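Local coordinates for protein 2-dehydropantoate 2-reductase (Geobacter metallireducens, PDB 3HN2) that probably catalyses the NADPH-dependent reduction of ketopantoate (2-dehydropantoate) to pantoate, a step in pantothenate biosynthesis, at residues Ile99-Ala111 with Leu179-Ile191. Sequence-based numbering, arbitrary orientation.
Sequences ILTLQNGLGNEEA and LKRARWEKLVWNI
R183 reaches from helix 179-200 into the turn after strand 98-101, where a single guanidinium ties backbone carbonyls and an acid together. Bends at chi2 and chi3 swing the group round so that NH2 meets the carbonyls at its edge, close to its own plane. The bond from R183 NH2 to Q103 O is short and nearly straight (2.7 Å, 172°), whereas that from the same R183 NH2 to G105 O is longer, 3.2 Å. E109, approaching from the opposite direction, lays OE2 over one guanidinium face, 2.8 Å from R183 NE; this salt bridge brings the two flat groups together steeply, their planes 69° apart. Two hydrogen bonds at the edge and a carboxylate oxygen over the face probably restrict the rotation of the guanidinium. N108 ND2 hydrogen-bonds to N104 O from above the carbonyl plane, bridging the same turn internally, while N108 OD1 pairs with N82 ND2. Beside this polar centre L106 lies against the helix: its CD1 packs 3.9 Å from W184 CZ2, and its CG meets L187 CD2. The contact thus exemplifies a buried interdomain junction, joining a loop at the end of a Rossmann-type strand to the first long helix of the C-terminal helical domain, as in the two-domain plan of ketopantoate reductases.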
ATOM      1  N   ILE A  99      12.533 -28.538   3.191  1.00 57.07           N
ATOM      2  CA  ILE A  99      11.389 -28.208   2.353  1.00 55.70           C
ATOM      3  C   ILE A  99      10.786 -26.857   2.753  1.00 54.31           C
ATOM      4  O   ILE A  99      10.376 -26.657   3.899  1.00 56.36           O
ATOM      5  CB  ILE A  99      10.332 -29.342   2.394  1.00 56.56           C
ATOM      6  CG1 ILE A  99      10.998 -30.696   2.107  1.00 59.87           C
ATOM      7  CG2 ILE A  99       9.225 -29.076   1.393  1.00 60.03           C
ATOM      8  CD1 ILE A  99      10.236 -31.909   2.596  1.00 53.40           C
ATOM      9  N   LEU A 100      10.755 -25.931   1.800  1.00 45.59           N
ATOM     10  CA  LEU A 100      10.263 -24.578   2.046  1.00 41.32           C
ATOM     11  C   LEU A 100       8.923 -24.362   1.363  1.00 38.92           C
ATOM     12  O   LEU A 100       8.827 -24.395   0.135  1.00 36.92           O
ATOM     13  CB  LEU A 100      11.292 -23.538   1.583  1.00 45.64           C
ATOM     14  CG  LEU A 100      11.020 -22.024   1.595  1.00 37.21           C
ATOM     15  CD1 LEU A 100      10.451 -21.552   2.910  1.00 33.37           C
ATOM     16  CD2 LEU A 100      12.316 -21.286   1.317  1.00 26.45           C
ATOM     17  N   THR A 101       7.888 -24.149   2.168  1.00 29.48           N
ATOM     18  CA  THR A 101       6.554 -23.910   1.639  1.00 31.94           C
ATOM     19  C   THR A 101       6.210 -22.399   1.604  1.00 35.06           C
ATOM     20  O   THR A 101       6.391 -21.676   2.592  1.00 29.78           O
ATOM     21  CB  THR A 101       5.503 -24.793   2.368  1.00 22.77           C
ATOM     22  OG1 THR A 101       4.354 -24.973   1.537  1.00 47.85           O
ATOM     23  CG2 THR A 101       5.091 -24.224   3.706  1.00 38.08           C
ATOM     24  N   LEU A 102       5.759 -21.931   0.443  1.00 38.57           N
ATOM     25  CA  LEU A 102       5.433 -20.510   0.243  1.00 46.48           C
ATOM     26  C   LEU A 102       3.987 -20.301  -0.185  1.00 48.31           C
ATOM     27  O   LEU A 102       3.573 -19.184  -0.501  1.00 48.42           O
ATOM     28  CB  LEU A 102       6.356 -19.890  -0.805  1.00 47.06           C
ATOM     29  CG  LEU A 102       7.774 -19.465  -0.432  1.00 50.53           C
ATOM     30  CD1 LEU A 102       8.534 -19.114  -1.689  1.00 49.52           C
ATOM     31  CD2 LEU A 102       7.760 -18.289   0.514  1.00 39.55           C
ATOM     32  N   GLN A 103       3.227 -21.389  -0.185  1.00 49.60           N
ATOM     33  CA  GLN A 103       1.836 -21.381  -0.616  1.00 43.79           C
ATOM     34  C   GLN A 103       0.906 -20.765   0.418  1.00 40.60           C
ATOM     35  O   GLN A 103       1.316 -20.456   1.532  1.00 38.77           O
ATOM     36  CB  GLN A 103       1.397 -22.798  -0.991  1.00 47.40           C
ATOM     37  CG  GLN A 103       2.464 -23.848  -0.699  1.00 49.94           C
ATOM     38  CD  GLN A 103       1.958 -25.270  -0.786  1.00 45.48           C
ATOM     39  OE1 GLN A 103       2.037 -26.019   0.182  1.00 70.53           O
ATOM     40  NE2 GLN A 103       1.438 -25.651  -1.945  1.00 34.15           N
ATOM     41  N   ASN A 104      -0.353 -20.591   0.033  1.00 52.71           N
ATOM     42  CA  ASN A 104      -1.312 -19.828   0.826  1.00 52.52           C
ATOM     43  C   ASN A 104      -2.139 -20.659   1.799  1.00 51.57           C
ATOM     44  O   ASN A 104      -2.389 -21.841   1.573  1.00 55.23           O
ATOM     45  CB  ASN A 104      -2.239 -19.037  -0.103  1.00 52.96           C
ATOM     46  CG  ASN A 104      -1.505 -17.969  -0.886  1.00 54.94           C
ATOM     47  OD1 ASN A 104      -0.341 -17.665  -0.610  1.00 51.64           O
ATOM     48  ND2 ASN A 104      -2.184 -17.390  -1.869  1.00 53.82           N
ATOM     49  N   GLY A 105      -2.561 -20.018   2.884  1.00 49.44           N
ATOM     50  CA  GLY A 105      -3.449 -20.634   3.851  1.00 44.56           C
ATOM     51  C   GLY A 105      -2.701 -21.457   4.867  1.00 50.03           C
ATOM     52  O   GLY A 105      -1.531 -21.203   5.145  1.00 56.28           O
ATOM     53  N   LEU A 106      -3.381 -22.458   5.410  1.00 50.20           N
ATOM     54  CA  LEU A 106      -2.832 -23.270   6.474  1.00 47.22           C
ATOM     55  C   LEU A 106      -2.662 -24.729   6.081  1.00 52.66           C
ATOM     56  O   LEU A 106      -2.974 -25.127   4.955  1.00 60.06           O
ATOM     57  CB  LEU A 106      -3.748 -23.211   7.683  1.00 48.33           C
ATOM     58  CG  LEU A 106      -3.938 -21.919   8.455  1.00  8.09           C
ATOM     59  CD1 LEU A 106      -4.859 -22.224   9.627  1.00  5.94           C
ATOM     60  CD2 LEU A 106      -2.639 -21.312   8.952  1.00  9.97           C
ATOM     61  N   GLY A 107      -2.154 -25.519   7.024  1.00 46.46           N
ATOM     62  CA  GLY A 107      -2.080 -26.963   6.870  1.00 48.09           C
ATOM     63  C   GLY A 107      -0.910 -27.455   6.046  1.00 50.63           C
ATOM     64  O   GLY A 107      -0.532 -28.621   6.153  1.00 59.10           O
ATOM     65  N   ASN A 108      -0.349 -26.567   5.226  1.00 46.73           N
ATOM     66  CA  ASN A 108       0.719 -26.893   4.291  1.00 42.78           C
ATOM     67  C   ASN A 108       1.980 -27.347   5.004  1.00 50.76           C
ATOM     68  O   ASN A 108       2.560 -28.383   4.652  1.00 59.20           O
ATOM     69  CB  ASN A 108       1.024 -25.695   3.388  1.00 46.32           C
ATOM     70  CG  ASN A 108      -0.210 -25.182   2.652  1.00 45.68           C
ATOM     71  OD1 ASN A 108      -1.068 -25.960   2.230  1.00 41.59           O
ATOM     72  ND2 ASN A 108      -0.299 -23.869   2.496  1.00 52.63           N
ATOM     73  N   GLU A 109       2.377 -26.591   6.026  1.00 42.96           N
ATOM     74  CA  GLU A 109       3.537 -26.939   6.841  1.00 43.57           C
ATOM     75  C   GLU A 109       3.379 -28.310   7.488  1.00 42.63           C
ATOM     76  O   GLU A 109       4.307 -29.111   7.482  1.00 34.77           O
ATOM     77  CB  GLU A 109       3.795 -25.885   7.918  1.00 38.52           C
ATOM     78  CG  GLU A 109       4.498 -24.630   7.421  1.00 42.20           C
ATOM     79  CD  GLU A 109       3.531 -23.527   6.932  1.00 54.84           C
ATOM     80  OE1 GLU A 109       2.291 -23.657   7.058  1.00 40.02           O
ATOM     81  OE2 GLU A 109       4.028 -22.508   6.423  1.00 24.00           O
ATOM     82  N   GLU A 110       2.182 -28.564   8.005  1.00 46.84           N
ATOM     83  CA  GLU A 110       1.870 -29.756   8.783  1.00 52.31           C
ATOM     84  C   GLU A 110       1.722 -31.007   7.918  1.00 54.97           C
ATOM     85  O   GLU A 110       2.089 -32.103   8.349  1.00 56.89           O
ATOM     86  CB  GLU A 110       0.590 -29.529   9.602  1.00 46.06           C
ATOM     87  CG  GLU A 110       0.686 -28.424  10.664  1.00 53.03           C
ATOM     88  CD  GLU A 110       0.294 -27.023  10.158  1.00 63.87           C
ATOM     89  OE1 GLU A 110      -0.164 -26.202  10.982  1.00 51.82           O
ATOM     90  OE2 GLU A 110       0.441 -26.734   8.950  1.00 62.34           O
ATOM     91  N   ALA A 111       1.179 -30.833   6.710  1.00 52.72           N
ATOM     92  CA  ALA A 111       0.986 -31.934   5.766  1.00 50.02           C
ATOM     93  C   ALA A 111       2.329 -32.512   5.353  1.00 56.50           C
ATOM     94  O   ALA A 111       2.551 -33.719   5.462  1.00 62.68           O
ATOM     95  CB  ALA A 111       0.217 -31.466   4.543  1.00 42.08           C
ATOM     96  N   LEU A 179       6.095 -18.557  13.444  1.00 56.66           N
ATOM     97  CA  LEU A 179       5.617 -18.839  12.092  1.00 56.07           C
ATOM     98  C   LEU A 179       4.093 -18.937  12.064  1.00 56.91           C
ATOM     99  O   LEU A 179       3.434 -18.367  11.184  1.00 51.67           O
ATOM    100  CB  LEU A 179       6.230 -20.153  11.594  1.00 57.35           C
ATOM    101  CG  LEU A 179       5.663 -20.805  10.329  1.00 49.60           C
ATOM    102  CD1 LEU A 179       5.934 -19.933   9.118  1.00 35.62           C
ATOM    103  CD2 LEU A 179       6.254 -22.196  10.135  1.00 52.81           C
ATOM    104  N   LYS A 180       3.557 -19.658  13.048  1.00 54.08           N
ATOM    105  CA  LYS A 180       2.132 -19.883  13.193  1.00 46.73           C
ATOM    106  C   LYS A 180       1.361 -18.559  13.217  1.00 41.10           C
ATOM    107  O   LYS A 180       0.353 -18.424  12.526  1.00 41.94           O
ATOM    108  CB  LYS A 180       1.867 -20.694  14.462  1.00 36.66           C
ATOM    109  CG  LYS A 180       0.594 -21.531  14.446  1.00 44.76           C
ATOM    110  CD  LYS A 180       0.264 -22.019  15.854  1.00 62.60           C
ATOM    111  CE  LYS A 180      -0.725 -23.173  15.847  1.00 75.56           C
ATOM    112  NZ  LYS A 180      -0.047 -24.482  15.633  1.00 69.40           N
ATOM    113  N   ARG A 181       1.856 -17.591  13.991  1.00 40.09           N
ATOM    114  CA  ARG A 181       1.230 -16.271  14.097  1.00 43.05           C
ATOM    115  C   ARG A 181       1.232 -15.545  12.757  1.00 35.79           C
ATOM    116  O   ARG A 181       0.204 -15.061  12.330  1.00 51.75           O
ATOM    117  CB  ARG A 181       1.903 -15.414  15.174  1.00 45.70           C
ATOM    118  CG  ARG A 181       1.301 -14.011  15.314  1.00 29.05           C
ATOM    119  CD  ARG A 181       2.094 -13.154  16.280  1.00 25.32           C
ATOM    120  NE  ARG A 181       2.053 -11.757  15.868  1.00 51.96           N
ATOM    121  CZ  ARG A 181       1.468 -10.778  16.550  1.00 57.90           C
ATOM    122  NH1 ARG A 181       0.890 -11.021  17.718  1.00 64.72           N
ATOM    123  NH2 ARG A 181       1.480  -9.545  16.067  1.00 54.47           N
ATOM    124  N   ALA A 182       2.383 -15.533  12.094  1.00 43.56           N
ATOM    125  CA  ALA A 182       2.578 -14.876  10.803  1.00 41.76           C
ATOM    126  C   ALA A 182       1.655 -15.378   9.684  1.00 47.22           C
ATOM    127  O   ALA A 182       1.229 -14.588   8.833  1.00 52.44           O
ATOM    128  CB  ALA A 182       4.034 -14.996  10.388  1.00 43.02           C
ATOM    129  N   ARG A 183       1.368 -16.684   9.683  1.00 47.79           N
ATOM    130  CA  ARG A 183       0.394 -17.300   8.772  1.00 40.11           C
ATOM    131  C   ARG A 183      -0.991 -16.711   9.025  1.00 46.22           C
ATOM    132  O   ARG A 183      -1.687 -16.300   8.089  1.00 55.42           O
ATOM    133  CB  ARG A 183       0.352 -18.826   8.967  1.00 42.42           C
ATOM    134  CG  ARG A 183       1.567 -19.588   8.425  1.00 34.80           C
ATOM    135  CD  ARG A 183       1.305 -20.178   7.039  1.00 23.30           C
ATOM    136  NE  ARG A 183       2.511 -20.131   6.216  1.00 18.45           N
ATOM    137  CZ  ARG A 183       2.532 -20.240   4.890  1.00 29.02           C
ATOM    138  NH1 ARG A 183       3.689 -20.179   4.243  1.00 30.63           N
ATOM    139  NH2 ARG A 183       1.406 -20.408   4.208  1.00 39.03           N
ATOM    140  N   TRP A 184      -1.369 -16.659  10.302  1.00 38.95           N
ATOM    141  CA  TRP A 184      -2.633 -16.076  10.728  1.00 40.11           C
ATOM    142  C   TRP A 184      -2.695 -14.572  10.475  1.00 44.40           C
ATOM    143  O   TRP A 184      -3.768 -14.029  10.206  1.00 45.43           O
ATOM    144  CB  TRP A 184      -2.872 -16.363  12.208  1.00 41.58           C
ATOM    145  CG  TRP A 184      -3.481 -17.701  12.465  1.00 51.48           C
ATOM    146  CD1 TRP A 184      -2.837 -18.828  12.898  1.00 41.51           C
ATOM    147  CD2 TRP A 184      -4.860 -18.062  12.309  1.00 42.31           C
ATOM    148  NE1 TRP A 184      -3.730 -19.865  13.023  1.00 43.02           N
ATOM    149  CE2 TRP A 184      -4.977 -19.426  12.663  1.00 42.94           C
ATOM    150  CE3 TRP A 184      -6.004 -17.371  11.892  1.00 41.25           C
ATOM    151  CZ2 TRP A 184      -6.198 -20.110  12.623  1.00 37.94           C
ATOM    152  CZ3 TRP A 184      -7.222 -18.052  11.855  1.00 44.86           C
ATOM    153  CH2 TRP A 184      -7.305 -19.408  12.219  1.00 41.49           C
ATOM    154  N   GLU A 185      -1.543 -13.912  10.569  1.00 45.76           N
ATOM    155  CA  GLU A 185      -1.421 -12.492  10.271  1.00 56.14           C
ATOM    156  C   GLU A 185      -1.780 -12.208   8.815  1.00 54.57           C
ATOM    157  O   GLU A 185      -2.459 -11.227   8.528  1.00 61.18           O
ATOM    158  CB  GLU A 185      -0.003 -11.994  10.573  1.00 63.36           C
ATOM    159  CG  GLU A 185       0.380 -11.948  12.058  1.00 41.94           C
ATOM    160  CD  GLU A 185       1.732 -11.280  12.302  1.00 53.70           C
ATOM    161  OE1 GLU A 185       2.632 -11.391  11.437  1.00 47.46           O
ATOM    162  OE2 GLU A 185       1.897 -10.643  13.365  1.00 44.61           O
ATOM    163  N   LYS A 186      -1.340 -13.082   7.908  1.00 55.71           N
ATOM    164  CA  LYS A 186      -1.639 -12.936   6.483  1.00 53.53           C
ATOM    165  C   LYS A 186      -3.069 -13.350   6.156  1.00 54.89           C
ATOM    166  O   LYS A 186      -3.646 -12.871   5.179  1.00 59.86           O
ATOM    167  CB  LYS A 186      -0.661 -13.733   5.619  1.00 51.87           C
ATOM    168  CG  LYS A 186      -0.451 -13.108   4.249  1.00 58.15           C
ATOM    169  CD  LYS A 186      -0.137 -14.139   3.185  1.00 77.22           C
ATOM    170  CE  LYS A 186      -0.222 -13.516   1.802  1.00 79.73           C
ATOM    171  NZ  LYS A 186       0.206 -14.451   0.726  1.00 82.16           N
ATOM    172  N   LEU A 187      -3.628 -14.243   6.975  1.00 53.82           N
ATOM    173  CA  LEU A 187      -5.028 -14.664   6.862  1.00 42.56           C
ATOM    174  C   LEU A 187      -5.996 -13.525   7.162  1.00 40.79           C
ATOM    175  O   LEU A 187      -7.098 -13.492   6.620  1.00 46.45           O
ATOM    176  CB  LEU A 187      -5.313 -15.865   7.781  1.00 31.12           C
ATOM    177  CG  LEU A 187      -5.508 -17.275   7.198  1.00 37.04           C
ATOM    178  CD1 LEU A 187      -5.042 -17.429   5.743  1.00 11.10           C
ATOM    179  CD2 LEU A 187      -4.858 -18.351   8.094  1.00 31.81           C
ATOM    180  N   VAL A 188      -5.573 -12.596   8.019  1.00 42.88           N
ATOM    181  CA  VAL A 188      -6.337 -11.386   8.314  1.00 44.41           C
ATOM    182  C   VAL A 188      -6.543 -10.537   7.052  1.00 46.31           C
ATOM    183  O   VAL A 188      -7.551  -9.849   6.923  1.00 39.88           O
ATOM    184  CB  VAL A 188      -5.687 -10.554   9.449  1.00 44.24           C
ATOM    185  CG1 VAL A 188      -6.388  -9.189   9.631  1.00 54.82           C
ATOM    186  CG2 VAL A 188      -5.738 -11.318  10.746  1.00 26.27           C
ATOM    187  N   TRP A 189      -5.598 -10.618   6.119  1.00 45.35           N
ATOM    188  CA  TRP A 189      -5.728  -9.918   4.849  1.00 45.33           C
ATOM    189  C   TRP A 189      -6.388 -10.783   3.780  1.00 47.04           C
ATOM    190  O   TRP A 189      -7.264 -10.301   3.034  1.00 34.55           O
ATOM    191  CB  TRP A 189      -4.366  -9.425   4.342  1.00 38.71           C
ATOM    192  CG  TRP A 189      -4.531  -8.456   3.231  1.00 43.96           C
ATOM    193  CD1 TRP A 189      -4.683  -7.098   3.342  1.00 32.31           C
ATOM    194  CD2 TRP A 189      -4.615  -8.758   1.833  1.00 45.86           C
ATOM    195  NE1 TRP A 189      -4.830  -6.541   2.098  1.00 22.24           N
ATOM    196  CE2 TRP A 189      -4.808  -7.531   1.153  1.00 24.96           C
ATOM    197  CE3 TRP A 189      -4.542  -9.945   1.088  1.00 22.40           C
ATOM    198  CZ2 TRP A 189      -4.923  -7.455  -0.238  1.00 21.40           C
ATOM    199  CZ3 TRP A 189      -4.665  -9.876  -0.305  1.00 26.30           C
ATOM    200  CH2 TRP A 189      -4.854  -8.633  -0.951  1.00 48.16           C
ATOM    201  N   ASN A 190      -5.941 -12.040   3.696  1.00 29.97           N
ATOM    202  CA  ASN A 190      -6.331 -12.956   2.620  1.00 27.07           C
ATOM    203  C   ASN A 190      -7.786 -13.371   2.651  1.00 31.62           C
ATOM    204  O   ASN A 190      -8.348 -13.722   1.622  1.00 44.90           O
ATOM    205  CB  ASN A 190      -5.465 -14.230   2.645  1.00 44.66           C
ATOM    206  CG  ASN A 190      -4.305 -14.185   1.659  1.00 53.90           C
ATOM    207  OD1 ASN A 190      -3.976 -13.135   1.092  1.00 41.96           O
ATOM    208  ND2 ASN A 190      -3.671 -15.335   1.456  1.00 64.40           N
ATOM    209  N   ILE A 191      -8.396 -13.362   3.829  1.00 28.64           N
ATOM    210  CA  ILE A 191      -9.774 -13.822   3.940  1.00 28.24           C
ATOM    211  C   ILE A 191     -10.798 -12.781   3.435  1.00 33.21           C
ATOM    212  O   ILE A 191     -11.542 -13.107   2.508  1.00 30.45           O
ATOM    213  CB  ILE A 191     -10.085 -14.483   5.316  1.00 28.51           C
ATOM    214  CG1 ILE A 191      -9.366 -15.843   5.396  1.00 40.41           C
ATOM    215  CG2 ILE A 191     -11.580 -14.664   5.514  1.00 36.42           C
ATOM    216  CD1 ILE A 191      -9.529 -16.592   6.710  1.00 25.98           C
TER